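PDB 7BYY: acetyltransferase from Escherichia coli, which acts as a GNAT-family toxin that acetylates aminoacyl-tRNAs, probably taking the acetyl group from acetyl-CoA. Local coordinates for residues A[10-15]-A[60-65]; A[66-71]-A[107-112]. The protein carries 1 engineered substitution. All coordinates share one frame; numbering follows the deposited sequence.

Contact 1 (A[10-15]-A[60-65]); sequences LPIVLS and IDRQSG
CG of Arg-62 stands anti to the backbone N (chi1 -178°), near Leu-14 CD1, and a bend at chi3 (46°) brings NE to the carbonyl of Pro-11. This side chain lies just beyond a short antiparallel ladder in which strand 13-17, outermost within the chain, pairs with strand 55-61 of the GNAT central sheet. Leu-14 and Ile-60 form a hydrogen-bonded pair, with Leu-14 N to Ile-60 O at 2.8 Å and Ile-60 N to Leu-14 O at 3.0 Å. Val-13 and Asp-61 make the adjoining non-hydrogen-bonded pair, and one more backbone bond follows just outside the strands, Arg-62 N to Ile-12 O at 3.0 Å. There Arg-62 NE takes over the bonding, reaching Pro-11 O at 2.8 Å (152° at the hydrogen) with the acceptor near the guanidinium plane. Ile-12 CD1 also lies at that edge, 3.8 Å from Arg-62 NH1. The aliphatic part of the arginine has its own apolar partner, since Leu-14 CG sits 4.0 Å from Arg-62 CB. On the other face of the sheet, Val-13 and Asp-61 both touch Ile-68 of strand 67-79. Asp-61 then closes the turn after its strand as an Asx motif, its OD2 accepting from Ser-64 N at 2.8 Å and from Ser-64 OG at 3.0 Å, two donors on opposite faces of the carboxylate plane.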
# COMPACT_ATOMS: atom_id res chain seq x y z
N LEU A 10 33.82 4.76 2.36
CA LEU A 10 32.48 5.32 2.23
C LEU A 10 31.84 4.89 0.91
O LEU A 10 32.52 4.75 -0.11
CB LEU A 10 32.53 6.84 2.30
CG LEU A 10 32.57 7.45 3.70
CD1 LEU A 10 33.04 8.89 3.64
CD2 LEU A 10 31.21 7.34 4.37
N PRO A 11 30.53 4.67 0.91
CA PRO A 11 29.85 4.28 -0.33
C PRO A 11 29.91 5.39 -1.37
O PRO A 11 29.94 6.58 -1.04
CB PRO A 11 28.41 4.00 0.11
CG PRO A 11 28.25 4.79 1.37
CD PRO A 11 29.59 4.77 2.04
N ILE A 12 29.93 4.98 -2.63
CA ILE A 12 30.08 5.93 -3.73
C ILE A 12 28.73 6.50 -4.16
O ILE A 12 28.61 7.71 -4.40
CB ILE A 12 30.82 5.27 -4.90
CG1 ILE A 12 32.22 4.83 -4.45
CG2 ILE A 12 30.92 6.21 -6.08
CD1 ILE A 12 32.95 5.88 -3.63
N VAL A 13 27.71 5.66 -4.26
CA VAL A 13 26.35 6.10 -4.56
C VAL A 13 25.49 5.92 -3.32
O VAL A 13 25.76 5.06 -2.47
CB VAL A 13 25.75 5.35 -5.77
CG1 VAL A 13 26.72 5.36 -6.94
CG2 VAL A 13 25.38 3.92 -5.39
N LEU A 14 24.46 6.76 -3.21
CA LEU A 14 23.56 6.75 -2.07
C LEU A 14 22.13 6.56 -2.53
O LEU A 14 21.74 7.02 -3.61
CB LEU A 14 23.68 8.05 -1.26
CG LEU A 14 25.08 8.46 -0.80
CD1 LEU A 14 25.02 9.73 0.03
CD2 LEU A 14 25.74 7.33 -0.01
N SER A 15 21.35 5.86 -1.71
CA SER A 15 19.93 5.66 -1.95
C SER A 15 19.14 6.59 -1.04
O SER A 15 19.35 6.60 0.18
CB SER A 15 19.53 4.21 -1.71
OG SER A 15 18.19 3.97 -2.11
N ILE A 60 21.82 8.87 -5.91
CA ILE A 60 22.62 10.10 -5.93
C ILE A 60 24.09 9.73 -5.81
O ILE A 60 24.45 8.82 -5.05
CB ILE A 60 22.19 11.06 -4.80
CG1 ILE A 60 20.67 11.27 -4.84
CG2 ILE A 60 22.93 12.38 -4.91
CD1 ILE A 60 20.15 11.76 -6.17
N ASP A 61 24.93 10.42 -6.57
CA ASP A 61 26.37 10.30 -6.41
C ASP A 61 26.80 11.10 -5.19
O ASP A 61 26.52 12.30 -5.10
CB ASP A 61 27.10 10.79 -7.66
CG ASP A 61 28.60 10.57 -7.59
OD1 ASP A 61 29.02 9.40 -7.57
OD2 ASP A 61 29.35 11.57 -7.56
N ARG A 62 27.48 10.44 -4.25
CA ARG A 62 27.87 11.13 -3.02
C ARG A 62 28.84 12.27 -3.30
O ARG A 62 28.80 13.31 -2.63
CB ARG A 62 28.48 10.14 -2.03
CG ARG A 62 28.88 10.76 -0.70
CD ARG A 62 29.76 9.81 0.09
NE ARG A 62 30.81 9.22 -0.74
CZ ARG A 62 31.97 9.82 -1.02
NH1 ARG A 62 32.86 9.22 -1.79
NH2 ARG A 62 32.23 11.03 -0.52
N GLN A 63 29.70 12.11 -4.31
CA GLN A 63 30.71 13.12 -4.59
C GLN A 63 30.11 14.33 -5.29
O GLN A 63 30.22 15.47 -4.81
CB GLN A 63 31.84 12.52 -5.43
CG GLN A 63 33.04 13.43 -5.61
CD GLN A 63 33.68 13.82 -4.29
OE1 GLN A 63 33.90 12.97 -3.42
NE2 GLN A 63 33.96 15.11 -4.13
N SER A 64 29.46 14.11 -6.44
CA SER A 64 28.98 15.20 -7.27
C SER A 64 27.52 15.57 -7.03
O SER A 64 27.11 16.67 -7.41
CB SER A 64 29.16 14.84 -8.75
OG SER A 64 28.19 13.88 -9.16
N GLY A 65 26.74 14.68 -6.42
CA GLY A 65 25.33 14.94 -6.20
C GLY A 65 24.42 14.65 -7.37
O GLY A 65 23.21 14.86 -7.26

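Contact 2 (A[66-71]-A[107-112]); sequences ELIGIC and RKYQKR
Glu-66 meets Lys-108 in a salt bridge just before strand 67-79 begins, the two side chains crossing at about a right angle. Its firmer half runs from Lys-108 NZ to Glu-66 OE2 at 3.1 Å, using the syn lone pair of the carboxylate. The place of OE1 is doubtful because the model sets it too near Tyr-109 OH, so no bond between those two groups can be inferred. The CB of Leu-67 points away from residues 107-112, and its side chain touches Ala-58 and Ile-60 of strand 55-61. Ile-68 supplies the main apolar contact. Its CG1, anti to the carbonyl carbon (chi1 -68°), stands over the centre of the Tyr-109 ring, 3.6 Å from the centroid and 12° off the normal, which defines a CH-pi contact. CG2 of Ile-68 packs further back, 3.8 Å from Tyr-109 CG, and Phe-114 of helix 114-132 touches both residues. At Ile-68 and Gly-69 the strand carries a classic beta bulge, both residues facing Leu-59. Residues 107-112 belong to the turn joining strand 94-105 to helix 114-132, the place in the GNAT fold where relatives hold the pyrophosphate of acetyl-CoA.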
# COMPACT_ATOMS: atom_id res chain seq x y z
N GLU A 66 24.97 14.16 -8.48
CA GLU A 66 24.20 13.98 -9.70
C GLU A 66 23.14 12.89 -9.55
O GLU A 66 23.32 11.91 -8.82
CB GLU A 66 25.12 13.64 -10.87
CG GLU A 66 25.84 14.83 -11.48
CD GLU A 66 26.11 14.65 -12.97
OE1 GLU A 66 25.63 13.65 -13.54
OE2 GLU A 66 26.80 15.51 -13.56
N LEU A 67 22.03 13.07 -10.26
CA LEU A 67 20.93 12.11 -10.23
C LEU A 67 21.27 10.96 -11.17
O LEU A 67 21.20 11.10 -12.40
CB LEU A 67 19.62 12.80 -10.63
CG LEU A 67 18.36 11.92 -10.62
CD1 LEU A 67 18.18 11.27 -9.26
CD2 LEU A 67 17.14 12.73 -11.00
N ILE A 68 21.64 9.82 -10.60
CA ILE A 68 22.03 8.67 -11.40
C ILE A 68 20.79 7.92 -11.89
O ILE A 68 20.67 7.60 -13.08
CB ILE A 68 22.97 7.75 -10.60
CG1 ILE A 68 24.31 8.45 -10.38
CG2 ILE A 68 23.16 6.42 -11.32
CD1 ILE A 68 25.01 8.04 -9.10
N GLY A 69 19.86 7.64 -10.99
CA GLY A 69 18.65 6.94 -11.36
C GLY A 69 17.47 7.40 -10.53
O GLY A 69 17.62 8.01 -9.47
N ILE A 70 16.28 7.09 -11.04
CA ILE A 70 15.03 7.41 -10.36
C ILE A 70 14.14 6.18 -10.40
O ILE A 70 14.31 5.28 -11.22
CB ILE A 70 14.30 8.62 -11.00
CG1 ILE A 70 13.44 9.33 -9.96
CG2 ILE A 70 13.46 8.18 -12.19
CD1 ILE A 70 14.23 10.00 -8.86
N CYS A 71 13.17 6.15 -9.49
CA CYS A 71 12.27 5.00 -9.38
C CYS A 71 11.01 5.44 -8.66
O CYS A 71 11.06 5.72 -7.45
CB CYS A 71 12.96 3.86 -8.64
SG CYS A 71 11.84 2.57 -8.14
N ARG A 107 21.86 8.01 -18.86
CA ARG A 107 22.58 7.27 -19.90
C ARG A 107 24.07 7.21 -19.62
O ARG A 107 24.72 6.20 -19.92
CB ARG A 107 22.31 7.90 -21.27
CG ARG A 107 21.02 7.45 -21.92
CD ARG A 107 21.07 7.61 -23.42
NE ARG A 107 21.38 8.99 -23.79
CZ ARG A 107 22.13 9.33 -24.83
NH1 ARG A 107 22.64 8.40 -25.62
NH2 ARG A 107 22.35 10.61 -25.09
N LYS A 108 24.64 8.27 -19.04
CA LYS A 108 26.08 8.26 -18.78
C LYS A 108 26.46 7.39 -17.58
O LYS A 108 27.64 7.33 -17.24
CB LYS A 108 26.59 9.69 -18.58
CG LYS A 108 26.09 10.39 -17.34
CD LYS A 108 27.01 11.56 -17.00
CE LYS A 108 26.22 12.77 -16.55
NZ LYS A 108 27.11 13.93 -16.26
N TYR A 109 25.49 6.74 -16.94
CA TYR A 109 25.76 5.74 -15.91
C TYR A 109 25.26 4.35 -16.28
O TYR A 109 25.41 3.42 -15.48
CB TYR A 109 25.12 6.14 -14.57
CG TYR A 109 25.38 7.56 -14.14
CD1 TYR A 109 24.52 8.59 -14.51
CD2 TYR A 109 26.48 7.88 -13.36
CE1 TYR A 109 24.74 9.89 -14.12
CE2 TYR A 109 26.72 9.19 -12.96
CZ TYR A 109 25.84 10.18 -13.34
OH TYR A 109 26.07 11.48 -12.96
N GLN A 110 24.65 4.19 -17.45
CA GLN A 110 24.11 2.90 -17.84
C GLN A 110 25.23 1.90 -18.09
O GLN A 110 26.42 2.23 -18.09
CB GLN A 110 23.22 3.04 -19.08
CG GLN A 110 21.93 3.80 -18.82
CD GLN A 110 21.08 3.96 -20.08
OE1 GLN A 110 21.48 3.54 -21.16
NE2 GLN A 110 19.92 4.59 -19.93
N LYS A 111 24.83 0.64 -18.31
CA LYS A 111 25.76 -0.47 -18.54
C LYS A 111 26.74 -0.64 -17.38
O LYS A 111 27.87 -1.08 -17.57
CB LYS A 111 26.52 -0.30 -19.85
CG LYS A 111 25.77 -0.79 -21.08
CD LYS A 111 26.48 -0.40 -22.36
CE LYS A 111 25.97 -1.21 -23.55
NZ LYS A 111 26.54 -2.60 -23.58
N ARG A 112 26.31 -0.29 -16.16
CA ARG A 112 27.20 -0.37 -15.01
C ARG A 112 26.54 -0.97 -13.77
O ARG A 112 27.12 -0.90 -12.68
CB ARG A 112 27.75 1.03 -14.67
CG ARG A 112 28.99 1.40 -15.45
CD ARG A 112 29.93 2.25 -14.61
NE ARG A 112 29.66 3.68 -14.77
CZ ARG A 112 29.94 4.60 -13.85
NH1 ARG A 112 30.49 4.24 -12.70
NH2 ARG A 112 29.66 5.87 -14.08

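From the N terminus, contact 1 closes first: residues 10-15 join 60-65 across a loop that includes helix 35-50 and most of strand 55-61. Contact 2 opens immediately afterwards at Glu-66 and spans the rest of strand 67-79 and all of strand 94-105, with no helix between its segments. The two loops therefore stand in series and neither crosses the other. Their centres are 12 Å apart, and they touch through the antiparallel neighbours 55-61 and 67-79: Asp-61 N lies 3.1 Å from Glu-66 O, probably a hydrogen bond, and Ile-60 CD1 packs 3.7 Å from Leu-67 CD1. Together they tie the N-terminal edge strand, via this strand pair, to the turn leading into helix 114-132.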